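Local coordinates for N-acetylneuraminic acid (Sialic acid) synthetase (Leptospira borgpetersenii serovar Hardjo-bovis, PDB 6NCS), which makes N-acetylneuraminic acid (sialic acid), probably by condensing phosphoenolpyruvate with an N-acetylmannosamine sugar at a manganese-bearing active site, at the interface of chains A and B. Coordinates in Å, arbitrary orientation; residue numbers count along the deposited sequence, not the author numbering. Chains: chain A/B, N-acetylneuraminic acid (Sialic acid) synthetase.

Contact 1: the interface of chains A and B. Residues chain A 179, 187-188, 190; chain B 267-270, 274.
The side-chain amide of A:Asn190 reads two backbone groups of chain B at once. Its carbonyl oxygen OD1 accepts a hydrogen bond from B:Gly269 N at 2.8 Å; the donor lies in the carbonyl plane, on a lone pair. Its ND2 donates to B:Lys270 O at 3.0 Å, and that oxygen lies almost exactly in the amide plane. Gripped at both ends, the amide is fixed in rotation and OD1 is distinguished from ND2. With CG anti to the backbone N (chi1 -166°), the side chain reaches out to the 267-270 loop. Within that loop, B:Lys270 N donates to B:His268 ND1 at 3.0 Å, meeting the imidazole at its edge, while B:Lys270 CD covers one ring face near the rim.

Van der Waals contacts supplement these bonds. The B:His268 ring stands across the A:Asn190 amide, planes 63° apart, with CE1 3.4 Å from ND2. B:Gln274, bent at chi2 (-73°), lays its CG against A:Asp188 O and A:Val179 CG1, at 3.4 Å and 4.0 Å. The B:Gln274 and A:Asp188 side chains run past each other in opposite directions, and B:Gln274 NE2 lies 3.5 Å from A:Asn190 CB.

Chain A contributes the segment after strand 173-178, including the 3-10 helix 186-188; chain B contributes the connection between helix 249-266 and the 3-10 helix 275-277.

Contact 2: the interface of chains A and B. Residues chain A 265-267, 274; chain B 189-192.
A:Leu266, which has the most surface buried here, offers its carbonyl to B:Ser192. A:Leu266 O accepts hydrogen bonds from B:Ser192 N at 2.8 Å, in the carbonyl plane on a lone pair, and from the hydroxyl OG of the same residue at 2.6 Å, from well above that plane. Two donors of one residue thus converge on a single acceptor from different directions. OG can do so because it sits between the backbone N and the carbonyl carbon (chi1 52°), folded back over its own main chain. B:Ser192 OG lies 3.0 Å from water 1, which also meets A:Gly267 O, extending the polar link by one residue. The side chain of A:Leu266 turns aside and crosses B:Leu191 at about a right angle.

A:Ile265 makes the second grip. B:Leu191 N donates to A:Ile265 O at 3.0 Å in a nearly straight bond, 171° at the hydrogen. Beside this bond the two side chains run together, pointing the same way. The branch methyl CG2 of A:Ile265 packs against B:Leu191 CD1 at 3.6 Å, with B:Ala189 CB on its flank. Farther out, the amide planes of A:Gln274 and B:Asn190 are turned 36° from each other.

In the fold, the C-terminal end of helix 249-266 in chain A abuts the N-terminal end of helix 192-200 in chain B. Carbonyls at one helix end therefore meet N-H groups at the start of another, and the opposed dipole ends would probably favour this meeting.

Contact 1: the interface of chains A and B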
loop_
_atom_site.group_PDB
_atom_site.type_symbol
_atom_site.label_atom_id
_atom_site.label_comp_id
_atom_site.label_asym_id
_atom_site.label_seq_id
_atom_site.Cartn_x
_atom_site.Cartn_y
_atom_site.Cartn_z
ATOM N N VAL A 179 -5.522 -15.698 0.186
ATOM C CA VAL A 179 -6.907 -15.980 0.540
ATOM C C VAL A 179 -7.383 -17.114 -0.354
ATOM O O VAL A 179 -7.446 -16.950 -1.579
ATOM C CB VAL A 179 -7.815 -14.747 0.382
ATOM C CG1 VAL A 179 -9.263 -15.090 0.735
ATOM C CG2 VAL A 179 -7.293 -13.607 1.235
ATOM N N ILE A 187 -13.301 -7.521 -1.661
ATOM C CA ILE A 187 -13.494 -7.288 -0.235
ATOM C C ILE A 187 -12.903 -8.390 0.624
ATOM O O ILE A 187 -12.863 -8.241 1.849
ATOM C CB ILE A 187 -14.982 -7.115 0.131
ATOM C CG1 ILE A 187 -15.751 -8.420 -0.073
ATOM C CG2 ILE A 187 -15.603 -5.972 -0.667
ATOM C CD1 ILE A 187 -17.162 -8.370 0.480
ATOM N N ASP A 188 -12.431 -9.482 0.021
ATOM C CA ASP A 188 -11.820 -10.573 0.766
ATOM C C ASP A 188 -10.297 -10.519 0.781
ATOM O O ASP A 188 -9.678 -11.364 1.424
ATOM C CB ASP A 188 -12.260 -11.922 0.188
ATOM C CG ASP A 188 -13.669 -12.299 0.589
ATOM O OD1 ASP A 188 -14.135 -11.833 1.651
ATOM O OD2 ASP A 188 -14.308 -13.069 -0.160
ATOM N N ASN A 190 -8.029 -8.599 2.180
ATOM C CA ASN A 190 -7.399 -8.343 3.479
ATOM C C ASN A 190 -5.909 -8.025 3.330
ATOM O O ASN A 190 -5.049 -8.595 4.008
ATOM C CB ASN A 190 -7.610 -9.532 4.423
ATOM C CG ASN A 190 -7.279 -9.195 5.861
ATOM O OD1 ASN A 190 -7.199 -8.027 6.220
ATOM N ND2 ASN A 190 -7.083 -10.219 6.690
ATOM N N GLY B 267 -8.901 -4.280 4.191
ATOM C CA GLY B 267 -9.524 -5.140 5.171
ATOM C C GLY B 267 -9.121 -4.828 6.603
ATOM O O GLY B 267 -8.599 -3.759 6.931
ATOM N N HIS B 268 -9.383 -5.800 7.474
ATOM C CA HIS B 268 -9.208 -5.589 8.900
ATOM C C HIS B 268 -7.802 -5.903 9.381
ATOM O O HIS B 268 -7.450 -5.514 10.496
ATOM C CB HIS B 268 -10.228 -6.420 9.691
ATOM C CG HIS B 268 -10.334 -7.847 9.248
ATOM N ND1 HIS B 268 -9.272 -8.724 9.286
ATOM C CD2 HIS B 268 -11.390 -8.556 8.780
ATOM C CE1 HIS B 268 -9.664 -9.906 8.845
ATOM N NE2 HIS B 268 -10.946 -9.831 8.532
ATOM N N GLY B 269 -6.993 -6.588 8.581
ATOM C CA GLY B 269 -5.619 -6.835 8.960
ATOM C C GLY B 269 -5.418 -7.928 9.983
ATOM O O GLY B 269 -4.271 -8.174 10.377
ATOM N N LYS B 270 -6.484 -8.589 10.422
ATOM C CA LYS B 270 -6.355 -9.698 11.355
ATOM C C LYS B 270 -5.918 -10.954 10.620
ATOM O O LYS B 270 -6.262 -11.162 9.453
ATOM C CB LYS B 270 -7.679 -9.997 12.062
ATOM C CG LYS B 270 -8.445 -8.834 12.631
ATOM C CD LYS B 270 -9.892 -9.292 12.807
ATOM C CE LYS B 270 -10.569 -8.705 14.023
ATOM N NZ LYS B 270 -11.898 -9.360 14.223
ATOM N N GLN B 274 -10.984 -15.537 5.777
ATOM C CA GLN B 274 -12.251 -14.964 5.336
ATOM C C GLN B 274 -13.328 -16.046 5.265
ATOM O O GLN B 274 -13.040 -17.229 5.062
ATOM C CB GLN B 274 -12.092 -14.295 3.967
ATOM C CG GLN B 274 -10.963 -13.262 3.892
ATOM C CD GLN B 274 -11.294 -11.981 4.637
ATOM O OE1 GLN B 274 -12.406 -11.457 4.540
ATOM N NE2 GLN B 274 -10.327 -11.471 5.388
#

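Contact 2: the interface of chains A and B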
loop_
_atom_site.group_PDB
_atom_site.type_symbol
_atom_site.label_atom_id
_atom_site.label_comp_id
_atom_site.label_asym_id
_atom_site.label_seq_id
_atom_site.Cartn_x
_atom_site.Cartn_y
_atom_site.Cartn_z
ATOM N N ILE A 265 7.706 4.351 -6.498
ATOM C CA ILE A 265 6.850 5.297 -5.790
ATOM C C ILE A 265 6.956 5.088 -4.283
ATOM O O ILE A 265 6.936 6.052 -3.506
ATOM C CB ILE A 265 5.399 5.151 -6.296
ATOM C CG1 ILE A 265 5.283 5.673 -7.729
ATOM C CG2 ILE A 265 4.409 5.855 -5.360
ATOM C CD1 ILE A 265 4.005 5.210 -8.467
ATOM N N LEU A 266 7.051 3.827 -3.840
ATOM C CA LEU A 266 7.246 3.568 -2.415
ATOM C C LEU A 266 8.562 4.146 -1.921
ATOM O O LEU A 266 8.636 4.656 -0.795
ATOM C CB LEU A 266 7.204 2.066 -2.125
ATOM C CG LEU A 266 5.844 1.390 -2.275
ATOM C CD1 LEU A 266 5.992 -0.114 -2.201
ATOM C CD2 LEU A 266 4.922 1.870 -1.162
ATOM N N GLY A 267 9.614 4.043 -2.724
ATOM C CA GLY A 267 10.838 4.743 -2.382
ATOM C C GLY A 267 11.627 4.072 -1.265
ATOM O O GLY A 267 11.456 2.890 -0.947
ATOM N N GLN A 274 13.666 14.807 0.005
ATOM C CA GLN A 274 14.113 14.544 -1.359
ATOM C C GLN A 274 14.823 15.772 -1.911
ATOM O O GLN A 274 14.545 16.906 -1.509
ATOM C CB GLN A 274 12.928 14.195 -2.266
ATOM C CG GLN A 274 11.949 13.161 -1.698
ATOM C CD GLN A 274 12.492 11.745 -1.741
ATOM O OE1 GLN A 274 13.637 11.490 -1.373
ATOM N NE2 GLN A 274 11.668 10.814 -2.203
ATOM N N ALA B 189 7.792 10.226 -4.479
ATOM C CA ALA B 189 6.702 10.193 -3.505
ATOM C C ALA B 189 7.115 9.597 -2.165
ATOM O O ALA B 189 6.566 9.993 -1.133
ATOM C CB ALA B 189 5.504 9.416 -4.061
ATOM N N ASN B 190 8.048 8.643 -2.161
ATOM C CA ASN B 190 8.533 7.987 -0.939
ATOM C C ASN B 190 7.386 7.523 -0.038
ATOM O O ASN B 190 7.381 7.753 1.172
ATOM C CB ASN B 190 9.474 8.915 -0.164
ATOM C CG ASN B 190 10.282 8.181 0.877
ATOM O OD1 ASN B 190 10.403 6.960 0.827
ATOM N ND2 ASN B 190 10.829 8.921 1.842
ATOM N N LEU B 191 6.401 6.844 -0.632
ATOM C CA LEU B 191 5.224 6.490 0.148
ATOM C C LEU B 191 5.523 5.517 1.281
ATOM O O LEU B 191 4.723 5.420 2.221
ATOM C CB LEU B 191 4.139 5.896 -0.753
ATOM C CG LEU B 191 3.554 6.876 -1.773
ATOM C CD1 LEU B 191 2.348 6.211 -2.442
ATOM C CD2 LEU B 191 3.180 8.241 -1.160
ATOM N N SER B 192 6.626 4.777 1.218
ATOM C CA SER B 192 6.899 3.882 2.333
ATOM C C SER B 192 7.254 4.640 3.604
ATOM O O SER B 192 7.265 4.029 4.678
ATOM C CB SER B 192 8.010 2.894 1.975
ATOM O OG SER B 192 9.148 3.563 1.478
HETATM O O HOH W 1 10.920 1.160 1.517
#

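The C-alpha centres of contact 1 and contact 2 lie about 25 Å apart, on opposite sides of the two-fold axis. Both join the stretch around residue 190 of one chain to the segment following helix 249-266 of the other, with the chains exchanged; contact 2 also takes in the last residues of that helix. Residues 190, 267 and 274 take part in both. Each copy thus gives and receives the same helix end, and the two together show adjoining portions of a single repeated surface. This reciprocity fits the dimers typical of sialic acid synthases, although the deposited assembly alone does not establish the state in solution.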